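Glyoxylate reductase (PDB 3WNV) probably catalyses the reduction of glyoxylate to glycolate with a nicotinamide cofactor, as a member of the D-isomer-specific 2-hydroxyacid dehydrogenase family. Local coordinates at residues V111-I124 / G164-M178. Sequence-based numbering, arbitrary orientation.
Sequences VNNATADVAIFLMI and GIGREVARRARAFGM
The Arg172 side chain starts with CG beside its backbone N (chi1 -73°) and runs extended from CG to NE, which carries its guanidinium across to Asp117. Asp117 has CG anti to its carbonyl carbon (chi1 -63°) and presents one oxygen: Arg172 NE and NH2 each lie 2.8 Å from Asp117 OD1, a side-on salt bridge to one atom, NE coming in nearly along the C-O axis. NH2 also donates to Asn113 OD1 at 3.2 Å, from above the amide plane. On its own helix the group is held by NH1, which reaches both the Glu168 backbone O and Glu168 OE1. That carboxylate oxygen also accepts from Arg171 NE, and Arg171 is salt-bridged in turn to Asp194. With partners for NE, NH1 and NH2, the guanidinium is fixed in rotation, and Ala116 CB sits over one face.

Beneath this charged layer the packing is apolar. Ala116 is a knob in the hole formed by Ile165, Glu168, Val169 and Arg172, its CB 3.6 Å from Val169 CG2. Ile120 CG1 lies against Arg172 CB, while its CG2 approaches Phe176 CZ at 3.7 Å. Deeper in, Met123 CE meets Met178 SD at 3.6 Å. At the other end a water bridges Asn112 ND2 and Glu168 OE2, and Ile165 CD1 rests on Val111 CG2.

The axes of helices 112-124 and 164-175 approach to 8.4 Å, crossing at -49°. Val169 and Ala173 also touch Leu157 of strand 156-160; their helix is the crossover between parallel strands 156-160 and 179-183, and helix 112-127 packs against it. Gly166 fits the last glycine of a GxGxxG pattern, consistent with the Rossmann-type dinucleotide-binding domain of D-2-hydroxyacid dehydrogenases.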
# COMPACT_ATOMS: atom_id res chain seq x y z
N VAL A 111 8.08 -1.43 4.54
CA VAL A 111 6.68 -1.77 4.82
C VAL A 111 6.44 -3.27 4.92
O VAL A 111 5.35 -3.69 5.33
CB VAL A 111 5.73 -1.21 3.72
CG1 VAL A 111 5.90 0.30 3.55
CG2 VAL A 111 5.98 -1.92 2.41
N ASN A 112 7.43 -4.10 4.57
CA ASN A 112 7.14 -5.51 4.30
C ASN A 112 6.65 -6.30 5.52
O ASN A 112 5.66 -7.04 5.42
CB ASN A 112 8.39 -6.23 3.74
CG ASN A 112 8.76 -5.80 2.33
OD1 ASN A 112 8.07 -4.98 1.72
ND2 ASN A 112 9.87 -6.36 1.80
N ASN A 113 7.35 -6.17 6.64
CA ASN A 113 6.98 -6.97 7.80
C ASN A 113 5.61 -6.58 8.32
O ASN A 113 4.76 -7.46 8.49
CB ASN A 113 7.99 -6.83 8.93
CG ASN A 113 9.23 -7.69 8.70
OD1 ASN A 113 9.14 -8.80 8.17
ND2 ASN A 113 10.40 -7.18 9.09
N ALA A 114 5.39 -5.29 8.55
CA ALA A 114 4.11 -4.87 9.15
C ALA A 114 2.91 -5.24 8.30
O ALA A 114 1.89 -5.73 8.83
CB ALA A 114 4.12 -3.37 9.40
N THR A 115 3.01 -4.97 6.99
CA THR A 115 1.91 -5.26 6.09
C THR A 115 1.61 -6.74 6.07
O THR A 115 0.45 -7.13 6.11
CB THR A 115 2.24 -4.86 4.68
OG1 THR A 115 2.51 -3.44 4.65
CG2 THR A 115 1.05 -5.14 3.76
N ALA A 116 2.65 -7.58 6.00
CA ALA A 116 2.45 -9.03 6.04
C ALA A 116 1.85 -9.50 7.36
O ALA A 116 1.04 -10.43 7.35
CB ALA A 116 3.81 -9.76 5.75
N ASP A 117 2.25 -8.89 8.47
CA ASP A 117 1.70 -9.21 9.79
C ASP A 117 0.19 -8.99 9.74
O ASP A 117 -0.57 -9.87 10.19
CB ASP A 117 2.31 -8.35 10.93
CG ASP A 117 3.78 -8.58 11.10
OD1 ASP A 117 4.27 -9.63 10.64
OD2 ASP A 117 4.46 -7.69 11.70
N VAL A 118 -0.23 -7.88 9.15
CA VAL A 118 -1.66 -7.56 9.10
C VAL A 118 -2.37 -8.49 8.08
O VAL A 118 -3.46 -8.93 8.33
CB VAL A 118 -1.90 -6.08 8.82
CG1 VAL A 118 -3.32 -5.83 8.32
CG2 VAL A 118 -1.68 -5.29 10.10
N ALA A 119 -1.70 -8.85 6.99
CA ALA A 119 -2.27 -9.78 6.00
C ALA A 119 -2.58 -11.11 6.66
O ALA A 119 -3.61 -11.70 6.41
CB ALA A 119 -1.28 -10.00 4.89
N ILE A 120 -1.66 -11.62 7.48
CA ILE A 120 -1.90 -12.94 8.12
C ILE A 120 -2.98 -12.80 9.20
O ILE A 120 -3.87 -13.65 9.32
CB ILE A 120 -0.61 -13.52 8.72
CG1 ILE A 120 0.41 -13.81 7.58
CG2 ILE A 120 -0.87 -14.77 9.61
CD1 ILE A 120 -0.04 -14.84 6.49
N PHE A 121 -2.92 -11.72 9.97
CA PHE A 121 -3.99 -11.42 10.92
C PHE A 121 -5.34 -11.43 10.25
O PHE A 121 -6.26 -12.13 10.70
CB PHE A 121 -3.71 -10.10 11.66
CG PHE A 121 -4.79 -9.71 12.64
CD1 PHE A 121 -4.77 -10.22 13.93
CD2 PHE A 121 -5.77 -8.80 12.30
CE1 PHE A 121 -5.74 -9.87 14.87
CE2 PHE A 121 -6.78 -8.41 13.24
CZ PHE A 121 -6.74 -8.95 14.55
N LEU A 122 -5.48 -10.69 9.16
CA LEU A 122 -6.71 -10.70 8.39
C LEU A 122 -7.11 -12.07 7.86
O LEU A 122 -8.29 -12.38 7.81
CB LEU A 122 -6.63 -9.68 7.23
CG LEU A 122 -6.67 -8.23 7.63
CD1 LEU A 122 -6.35 -7.33 6.41
CD2 LEU A 122 -8.06 -7.87 8.23
N MET A 123 -6.14 -12.87 7.38
CA MET A 123 -6.45 -14.19 6.83
C MET A 123 -7.04 -15.11 7.91
O MET A 123 -8.02 -15.79 7.69
CB MET A 123 -5.17 -14.82 6.27
CG MET A 123 -5.43 -16.17 5.61
SD MET A 123 -3.89 -16.98 5.05
CE MET A 123 -3.18 -17.54 6.61
N ILE A 124 -6.41 -15.17 9.07
CA ILE A 124 -6.94 -16.01 10.13
C ILE A 124 -8.32 -15.48 10.57
O ILE A 124 -9.26 -16.28 10.74
CB ILE A 124 -5.97 -16.00 11.32
CG1 ILE A 124 -4.62 -16.62 10.87
CG2 ILE A 124 -6.56 -16.79 12.50
CD1 ILE A 124 -4.74 -18.02 10.25
N GLY A 164 8.27 -8.02 -2.32
CA GLY A 164 8.80 -8.02 -0.99
C GLY A 164 7.73 -8.35 0.03
O GLY A 164 7.96 -9.15 0.96
N ILE A 165 6.55 -7.74 -0.12
CA ILE A 165 5.46 -8.02 0.82
C ILE A 165 4.98 -9.46 0.68
O ILE A 165 4.81 -10.14 1.67
CB ILE A 165 4.30 -7.05 0.67
CG1 ILE A 165 4.74 -5.64 1.12
CG2 ILE A 165 3.16 -7.48 1.60
CD1 ILE A 165 3.82 -4.51 0.64
N GLY A 166 4.79 -9.91 -0.55
CA GLY A 166 4.33 -11.27 -0.78
C GLY A 166 5.25 -12.33 -0.23
O GLY A 166 4.81 -13.37 0.25
N ARG A 167 6.56 -12.08 -0.31
CA ARG A 167 7.52 -13.04 0.21
C ARG A 167 7.41 -13.17 1.72
O ARG A 167 7.56 -14.27 2.26
CB ARG A 167 8.96 -12.69 -0.18
CG ARG A 167 9.41 -13.24 -1.51
CD ARG A 167 10.93 -12.99 -1.69
NE ARG A 167 11.25 -11.55 -1.79
CZ ARG A 167 11.13 -10.86 -2.92
NH1 ARG A 167 10.72 -11.47 -4.01
NH2 ARG A 167 11.41 -9.55 -2.98
N GLU A 168 7.17 -12.05 2.40
CA GLU A 168 7.00 -12.06 3.85
C GLU A 168 5.64 -12.68 4.22
O GLU A 168 5.54 -13.39 5.24
CB GLU A 168 7.10 -10.65 4.43
CG GLU A 168 8.46 -10.06 4.33
CD GLU A 168 9.53 -10.78 5.17
OE1 GLU A 168 9.20 -11.57 6.09
OE2 GLU A 168 10.72 -10.52 4.92
N VAL A 169 4.61 -12.43 3.42
CA VAL A 169 3.34 -13.16 3.65
C VAL A 169 3.54 -14.67 3.48
O VAL A 169 3.10 -15.47 4.33
CB VAL A 169 2.20 -12.67 2.77
CG1 VAL A 169 0.95 -13.53 2.96
CG2 VAL A 169 1.87 -11.23 3.09
N ALA A 170 4.25 -15.06 2.42
CA ALA A 170 4.50 -16.48 2.14
C ALA A 170 5.27 -17.16 3.26
O ALA A 170 4.97 -18.29 3.63
CB ALA A 170 5.23 -16.65 0.81
N ARG A 171 6.29 -16.47 3.79
CA ARG A 171 7.10 -16.99 4.88
C ARG A 171 6.21 -17.27 6.09
O ARG A 171 6.29 -18.33 6.72
CB ARG A 171 8.20 -15.98 5.24
CG ARG A 171 9.17 -16.44 6.36
CD ARG A 171 10.22 -15.35 6.70
NE ARG A 171 10.46 -14.41 5.59
CZ ARG A 171 11.04 -14.70 4.42
NH1 ARG A 171 11.45 -15.94 4.16
NH2 ARG A 171 11.19 -13.76 3.50
N ARG A 172 5.33 -16.34 6.41
CA ARG A 172 4.42 -16.57 7.54
C ARG A 172 3.46 -17.70 7.24
O ARG A 172 3.29 -18.62 8.05
CB ARG A 172 3.66 -15.30 7.85
CG ARG A 172 4.51 -14.21 8.54
CD ARG A 172 4.00 -12.81 8.21
NE ARG A 172 4.79 -11.78 8.90
CZ ARG A 172 6.04 -11.42 8.59
NH1 ARG A 172 6.71 -11.98 7.56
NH2 ARG A 172 6.63 -10.49 9.32
N ALA A 173 2.81 -17.62 6.07
CA ALA A 173 1.80 -18.61 5.70
C ALA A 173 2.33 -20.03 5.66
O ALA A 173 1.61 -20.96 6.00
CB ALA A 173 1.17 -18.25 4.36
N ARG A 174 3.57 -20.23 5.23
CA ARG A 174 4.15 -21.56 5.27
C ARG A 174 4.25 -22.14 6.69
O ARG A 174 4.09 -23.36 6.89
CB ARG A 174 5.55 -21.59 4.60
CG ARG A 174 5.47 -21.90 3.13
CD ARG A 174 6.86 -22.07 2.47
NE ARG A 174 7.55 -20.80 2.50
CZ ARG A 174 7.63 -19.95 1.47
NH1 ARG A 174 7.11 -20.23 0.27
NH2 ARG A 174 8.25 -18.82 1.66
N ALA A 175 4.52 -21.27 7.66
CA ALA A 175 4.60 -21.70 9.05
C ALA A 175 3.23 -22.11 9.57
O ALA A 175 3.14 -22.88 10.55
CB ALA A 175 5.23 -20.62 9.92
N PHE A 176 2.17 -21.64 8.90
CA PHE A 176 0.79 -22.05 9.20
C PHE A 176 0.41 -23.31 8.42
O PHE A 176 -0.72 -23.76 8.49
CB PHE A 176 -0.24 -20.93 8.93
CG PHE A 176 -0.20 -19.80 9.91
CD1 PHE A 176 0.88 -18.92 9.95
CD2 PHE A 176 -1.26 -19.57 10.77
CE1 PHE A 176 0.93 -17.87 10.84
CE2 PHE A 176 -1.22 -18.52 11.68
CZ PHE A 176 -0.14 -17.66 11.72
N GLY A 177 1.37 -23.90 7.70
CA GLY A 177 1.14 -25.14 6.98
C GLY A 177 0.55 -24.99 5.58
O GLY A 177 0.07 -25.98 5.00
N MET A 178 0.56 -23.77 5.04
CA MET A 178 0.03 -23.51 3.69
C MET A 178 1.03 -23.81 2.56
O MET A 178 2.23 -23.74 2.77
CB MET A 178 -0.46 -22.07 3.56
CG MET A 178 -1.48 -21.73 4.62
SD MET A 178 -2.22 -20.14 4.33
CE MET A 178 -3.51 -20.53 3.15
O HOH W 1 11.51 -8.05 3.53